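Local coordinates for N-(5'-phosphoribosyl)anthranilate isomerase (Thermococcus kodakarensis, PDB 5LHF), which catalyses the third step of tryptophan biosynthesis from chorismate, isomerising N-(5-phospho-beta-D-ribosyl)anthranilate to 1-(2-carboxyphenylamino)-1-deoxy-D-ribulose 5-phosphate, at residues V71-D84 with L93-F105. Residues are numbered along the deposited sequence; the frame is centred on the assembly and turned at random.
Sequences VEKTGAEYIQVHSD and LKDEYGVSVMKAF
A right-handed beta-alpha-beta crossover, the repeating element of the TIM barrel, sets strand 78-81 parallel to strand 100-106, with Ile79 held through both its N-H and its C=O: Ile79 N donates to Ser100 O (2.9 Å) and Ile79 O accepts from Met102 N. Val81 continues the pattern, its N bonded to Met102 O and its O to Ala104 N.

Toward the helices, Ile79 CG1 is wedged between its own backbone N and C (chi1 65°), which brings CD1 against Leu93 CD1 and Val99 CG2, both at 3.8 Å. Val71 CG1 extends the apolar packing, touching Val99 CG1 and Tyr97 CB. At the outer edge, Tyr97 OH donates to Glu72 OE1 (2.7 Å) on the carboxylate's anti side, while Glu72 CG lies 3.5 Å from Tyr97 CE2. A leucine in place of Tyr97 would probably leave Glu72 OE1 without this donor and remove the hydrogen bond that ties the two helix ends.

Just past the C-terminal end of strand 78-81, Ala104 CB sits over the centre of the His82 ring in a CH-pi contact, 3.5 Å from its centroid. On the barrel-lining face, Gln80 OE1, close to Met102 CE, accepts a hydrogen bond from Lys7.

Strand 55-59 bonds to the other edge of strand 78-81 and strand 132-136 flanks strand 100-106, while helices 64-74 and 87-97 pack outside the barrel wall.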
loop_
_atom_site.group_PDB
_atom_site.type_symbol
_atom_site.label_atom_id
_atom_site.label_comp_id
_atom_site.label_asym_id
_atom_site.label_seq_id
_atom_site.Cartn_x
_atom_site.Cartn_y
_atom_site.Cartn_z
ATOM N N VAL A 71 -9.038 -14.454 -4.952
ATOM C CA VAL A 71 -10.115 -14.007 -4.068
ATOM C C VAL A 71 -10.982 -15.189 -3.635
ATOM O O VAL A 71 -11.373 -15.294 -2.463
ATOM C CB VAL A 71 -10.938 -12.900 -4.754
ATOM C CG1 VAL A 71 -12.129 -12.493 -3.923
ATOM C CG2 VAL A 71 -10.053 -11.677 -4.972
ATOM N N GLU A 72 -11.307 -16.092 -4.566
ATOM C CA GLU A 72 -12.088 -17.272 -4.188
ATOM C C GLU A 72 -11.361 -18.115 -3.153
ATOM O O GLU A 72 -11.985 -18.626 -2.213
ATOM C CB GLU A 72 -12.405 -18.141 -5.412
ATOM C CG GLU A 72 -13.246 -17.453 -6.435
ATOM C CD GLU A 72 -13.467 -18.302 -7.678
ATOM O OE1 GLU A 72 -14.110 -17.796 -8.625
ATOM O OE2 GLU A 72 -12.996 -19.463 -7.703
ATOM N N LYS A 73 -10.046 -18.300 -3.321
ATOM C CA LYS A 73 -9.320 -19.209 -2.432
ATOM C C LYS A 73 -9.083 -18.589 -1.052
ATOM O O LYS A 73 -9.065 -19.309 -0.044
ATOM C CB LYS A 73 -7.977 -19.611 -3.057
ATOM C CG LYS A 73 -8.098 -20.445 -4.336
ATOM C CD LYS A 73 -8.660 -21.834 -4.046
ATOM C CE LYS A 73 -8.348 -22.816 -5.175
ATOM N NZ LYS A 73 -8.792 -22.298 -6.512
ATOM N N THR A 74 -8.900 -17.271 -0.984
ATOM C CA THR A 74 -8.521 -16.624 0.271
ATOM C C THR A 74 -9.682 -15.990 1.028
ATOM O O THR A 74 -9.535 -15.697 2.219
ATOM C CB THR A 74 -7.481 -15.527 0.027
ATOM O OG1 THR A 74 -8.039 -14.535 -0.848
ATOM C CG2 THR A 74 -6.214 -16.116 -0.598
ATOM N N GLY A 75 -10.802 -15.724 0.373
ATOM C CA GLY A 75 -11.834 -14.979 1.055
ATOM C C GLY A 75 -11.543 -13.512 1.258
ATOM O O GLY A 75 -12.223 -12.868 2.062
ATOM N N ALA A 76 -10.558 -12.957 0.551
ATOM C CA ALA A 76 -10.172 -11.564 0.770
ATOM C C ALA A 76 -11.355 -10.628 0.574
ATOM O O ALA A 76 -12.159 -10.802 -0.342
ATOM C CB ALA A 76 -9.049 -11.152 -0.181
ATOM N N GLU A 77 -11.448 -9.632 1.451
ATOM C CA GLU A 77 -12.408 -8.543 1.395
ATOM C C GLU A 77 -11.796 -7.278 0.807
ATOM O O GLU A 77 -12.519 -6.403 0.308
ATOM C CB GLU A 77 -12.873 -8.291 2.838
ATOM C CG GLU A 77 -13.704 -9.415 3.441
ATOM C CD GLU A 77 -15.121 -9.345 2.953
ATOM O OE1 GLU A 77 -15.849 -10.377 3.019
ATOM O OE2 GLU A 77 -15.521 -8.241 2.490
ATOM N N TYR A 78 -10.475 -7.152 0.921
ATOM C CA TYR A 78 -9.691 -6.009 0.471
ATOM C C TYR A 78 -8.595 -6.514 -0.445
ATOM O O TYR A 78 -7.965 -7.529 -0.147
ATOM C CB TYR A 78 -9.034 -5.278 1.649
ATOM C CG TYR A 78 -10.036 -4.655 2.585
ATOM C CD1 TYR A 78 -10.440 -3.329 2.416
ATOM C CD2 TYR A 78 -10.581 -5.385 3.634
ATOM C CE1 TYR A 78 -11.362 -2.754 3.268
ATOM C CE2 TYR A 78 -11.498 -4.820 4.486
ATOM C CZ TYR A 78 -11.888 -3.507 4.296
ATOM O OH TYR A 78 -12.808 -2.945 5.151
ATOM N N ILE A 79 -8.349 -5.805 -1.547
ATOM C CA ILE A 79 -7.250 -6.165 -2.430
ATOM C C ILE A 79 -6.452 -4.914 -2.758
ATOM O O ILE A 79 -6.992 -3.803 -2.845
ATOM C CB ILE A 79 -7.723 -6.870 -3.733
ATOM C CG1 ILE A 79 -8.558 -5.945 -4.618
ATOM C CG2 ILE A 79 -8.514 -8.137 -3.400
ATOM C CD1 ILE A 79 -8.932 -6.577 -5.971
ATOM N N GLN A 80 -5.149 -5.102 -2.908
ATOM C CA GLN A 80 -4.245 -4.028 -3.310
ATOM C C GLN A 80 -3.668 -4.431 -4.656
ATOM O O GLN A 80 -2.896 -5.390 -4.747
ATOM C CB GLN A 80 -3.153 -3.794 -2.275
ATOM C CG GLN A 80 -2.042 -2.839 -2.732
ATOM C CD GLN A 80 -1.221 -2.324 -1.557
ATOM O OE1 GLN A 80 -1.716 -2.212 -0.437
ATOM N NE2 GLN A 80 0.053 -2.097 -1.790
ATOM N N VAL A 81 -4.052 -3.699 -5.693
ATOM C CA VAL A 81 -3.663 -4.014 -7.063
ATOM C C VAL A 81 -2.404 -3.216 -7.381
ATOM O O VAL A 81 -2.453 -1.990 -7.538
ATOM C CB VAL A 81 -4.801 -3.705 -8.039
ATOM C CG1 VAL A 81 -4.367 -3.916 -9.487
ATOM C CG2 VAL A 81 -5.994 -4.577 -7.722
ATOM N N HIS A 82 -1.272 -3.915 -7.433
ATOM C CA HIS A 82 0.050 -3.376 -7.742
ATOM C C HIS A 82 0.409 -3.606 -9.197
ATOM O O HIS A 82 1.512 -4.062 -9.512
ATOM C CB HIS A 82 1.100 -4.017 -6.839
ATOM C CG HIS A 82 1.570 -3.136 -5.727
ATOM N ND1 HIS A 82 2.487 -2.126 -5.917
ATOM C CD2 HIS A 82 1.265 -3.124 -4.410
ATOM C CE1 HIS A 82 2.713 -1.517 -4.769
ATOM N NE2 HIS A 82 1.986 -2.106 -3.838
ATOM N N SER A 83 -0.529 -3.346 -10.097
ATOM C CA SER A 83 -0.337 -3.577 -11.518
ATOM C C SER A 83 -1.281 -2.649 -12.260
ATOM O O SER A 83 -2.135 -1.994 -11.657
ATOM C CB SER A 83 -0.592 -5.036 -11.908
ATOM O OG SER A 83 -1.968 -5.265 -12.152
ATOM N N ASP A 84 -1.108 -2.588 -13.578
ATOM C CA ASP A 84 -1.939 -1.741 -14.430
ATOM C C ASP A 84 -3.043 -2.544 -15.105
ATOM O O ASP A 84 -3.317 -2.378 -16.297
ATOM C CB ASP A 84 -1.082 -1.004 -15.459
ATOM C CG ASP A 84 -0.096 -1.914 -16.168
ATOM O OD1 ASP A 84 -0.445 -3.083 -16.428
ATOM O OD2 ASP A 84 1.032 -1.463 -16.462
ATOM N N LEU A 93 -14.034 -7.150 -10.416
ATOM C CA LEU A 93 -13.750 -7.769 -9.130
ATOM C C LEU A 93 -14.657 -7.229 -8.030
ATOM O O LEU A 93 -15.140 -7.998 -7.194
ATOM C CB LEU A 93 -12.284 -7.559 -8.764
ATOM C CG LEU A 93 -11.305 -8.350 -9.629
ATOM C CD1 LEU A 93 -9.895 -7.838 -9.400
ATOM C CD2 LEU A 93 -11.392 -9.841 -9.251
ATOM N N LYS A 94 -14.877 -5.914 -7.999
ATOM C CA LYS A 94 -15.729 -5.333 -6.962
ATOM C C LYS A 94 -17.164 -5.832 -7.071
ATOM O O LYS A 94 -17.810 -6.103 -6.054
ATOM C CB LYS A 94 -15.689 -3.806 -7.038
ATOM C CG LYS A 94 -14.314 -3.204 -6.790
ATOM C CD LYS A 94 -14.118 -1.947 -7.632
ATOM C CE LYS A 94 -15.224 -0.938 -7.382
ATOM N NZ LYS A 94 -15.131 0.178 -8.364
ATOM N N ASP A 95 -17.687 -5.958 -8.292
ATOM C CA ASP A 95 -19.080 -6.375 -8.443
ATOM C C ASP A 95 -19.259 -7.874 -8.253
ATOM O O ASP A 95 -20.220 -8.306 -7.606
ATOM C CB ASP A 95 -19.610 -5.947 -9.808
ATOM C CG ASP A 95 -19.643 -4.443 -9.957
ATOM O OD1 ASP A 95 -20.039 -3.761 -8.986
ATOM O OD2 ASP A 95 -19.268 -3.942 -11.038
ATOM N N GLU A 96 -18.347 -8.680 -8.797
ATOM C CA GLU A 96 -18.514 -10.122 -8.781
ATOM C C GLU A 96 -17.983 -10.778 -7.520
ATOM O O GLU A 96 -18.412 -11.892 -7.188
ATOM C CB GLU A 96 -17.856 -10.724 -10.025
ATOM C CG GLU A 96 -18.569 -10.287 -11.308
ATOM C CD GLU A 96 -17.816 -10.656 -12.559
ATOM O OE1 GLU A 96 -17.867 -9.868 -13.526
ATOM O OE2 GLU A 96 -17.175 -11.730 -12.569
ATOM N N TYR A 97 -17.091 -10.107 -6.789
ATOM C CA TYR A 97 -16.583 -10.656 -5.546
ATOM C C TYR A 97 -16.754 -9.726 -4.354
ATOM O O TYR A 97 -16.555 -10.171 -3.224
ATOM C CB TYR A 97 -15.104 -11.051 -5.705
ATOM C CG TYR A 97 -14.936 -12.183 -6.694
ATOM C CD1 TYR A 97 -14.601 -11.933 -8.017
ATOM C CD2 TYR A 97 -15.167 -13.499 -6.313
ATOM C CE1 TYR A 97 -14.469 -12.969 -8.928
ATOM C CE2 TYR A 97 -15.036 -14.543 -7.215
ATOM C CZ TYR A 97 -14.690 -14.273 -8.524
ATOM O OH TYR A 97 -14.562 -15.311 -9.427
ATOM N N GLY A 98 -17.169 -8.481 -4.562
ATOM C CA GLY A 98 -17.470 -7.610 -3.443
ATOM C C GLY A 98 -16.241 -7.210 -2.661
ATOM O O GLY A 98 -16.291 -7.158 -1.430
ATOM N N VAL A 99 -15.151 -6.915 -3.338
ATOM C CA VAL A 99 -13.917 -6.509 -2.671
ATOM C C VAL A 99 -13.773 -4.992 -2.721
ATOM O O VAL A 99 -14.272 -4.321 -3.631
ATOM C CB VAL A 99 -12.691 -7.222 -3.289
ATOM C CG1 VAL A 99 -12.786 -8.736 -3.085
ATOM C CG2 VAL A 99 -12.518 -6.875 -4.764
ATOM N N SER A 100 -13.098 -4.438 -1.710
ATOM C CA SER A 100 -12.673 -3.042 -1.721
ATOM C C SER A 100 -11.270 -2.995 -2.293
ATOM O O SER A 100 -10.473 -3.900 -2.044
ATOM C CB SER A 100 -12.675 -2.444 -0.310
ATOM O OG SER A 100 -13.897 -2.736 0.339
ATOM N N VAL A 101 -10.962 -1.952 -3.062
ATOM C CA VAL A 101 -9.716 -1.914 -3.819
ATOM C C VAL A 101 -8.869 -0.722 -3.402
ATOM O O VAL A 101 -9.365 0.413 -3.325
ATOM C CB VAL A 101 -9.963 -1.883 -5.336
ATOM C CG1 VAL A 101 -8.626 -1.911 -6.074
ATOM C CG2 VAL A 101 -10.841 -3.056 -5.745
ATOM N N MET A 102 -7.589 -0.984 -3.144
ATOM C CA MET A 102 -6.562 0.050 -3.106
ATOM C C MET A 102 -5.684 -0.167 -4.329
ATOM O O MET A 102 -5.154 -1.263 -4.530
ATOM C CB MET A 102 -5.756 0.002 -1.805
ATOM C CG MET A 102 -4.537 0.972 -1.744
ATOM S SD MET A 102 -4.189 1.714 -0.120
ATOM C CE MET A 102 -4.078 0.247 0.903
ATOM N N LYS A 103 -5.580 0.846 -5.180
ATOM C CA LYS A 103 -4.765 0.743 -6.379
ATOM C C LYS A 103 -3.432 1.437 -6.138
ATOM O O LYS A 103 -3.403 2.582 -5.682
ATOM C CB LYS A 103 -5.479 1.370 -7.578
ATOM C CG LYS A 103 -4.630 1.431 -8.836
ATOM C CD LYS A 103 -4.741 0.175 -9.696
ATOM C CE LYS A 103 -4.068 0.415 -11.047
ATOM N NZ LYS A 103 -2.586 0.392 -10.957
ATOM N N ALA A 104 -2.338 0.751 -6.448
ATOM C CA ALA A 104 -0.999 1.314 -6.332
ATOM C C ALA A 104 -0.530 1.879 -7.669
ATOM O O ALA A 104 -0.697 1.247 -8.717
ATOM C CB ALA A 104 -0.018 0.253 -5.823
ATOM N N PHE A 105 0.048 3.082 -7.627
ATOM C CA PHE A 105 0.583 3.769 -8.797
ATOM C C PHE A 105 2.055 4.078 -8.575
ATOM O O PHE A 105 2.430 4.597 -7.520
ATOM C CB PHE A 105 -0.161 5.086 -9.073
ATOM C CG PHE A 105 -1.598 4.909 -9.458
ATOM C CD1 PHE A 105 -1.960 4.750 -10.788
ATOM C CD2 PHE A 105 -2.590 4.897 -8.491
ATOM C CE1 PHE A 105 -3.288 4.587 -11.143
ATOM C CE2 PHE A 105 -3.920 4.739 -8.842
ATOM C CZ PHE A 105 -4.269 4.586 -10.174
HETATM O O HOH W 1 -15.143 -5.168 1.118
#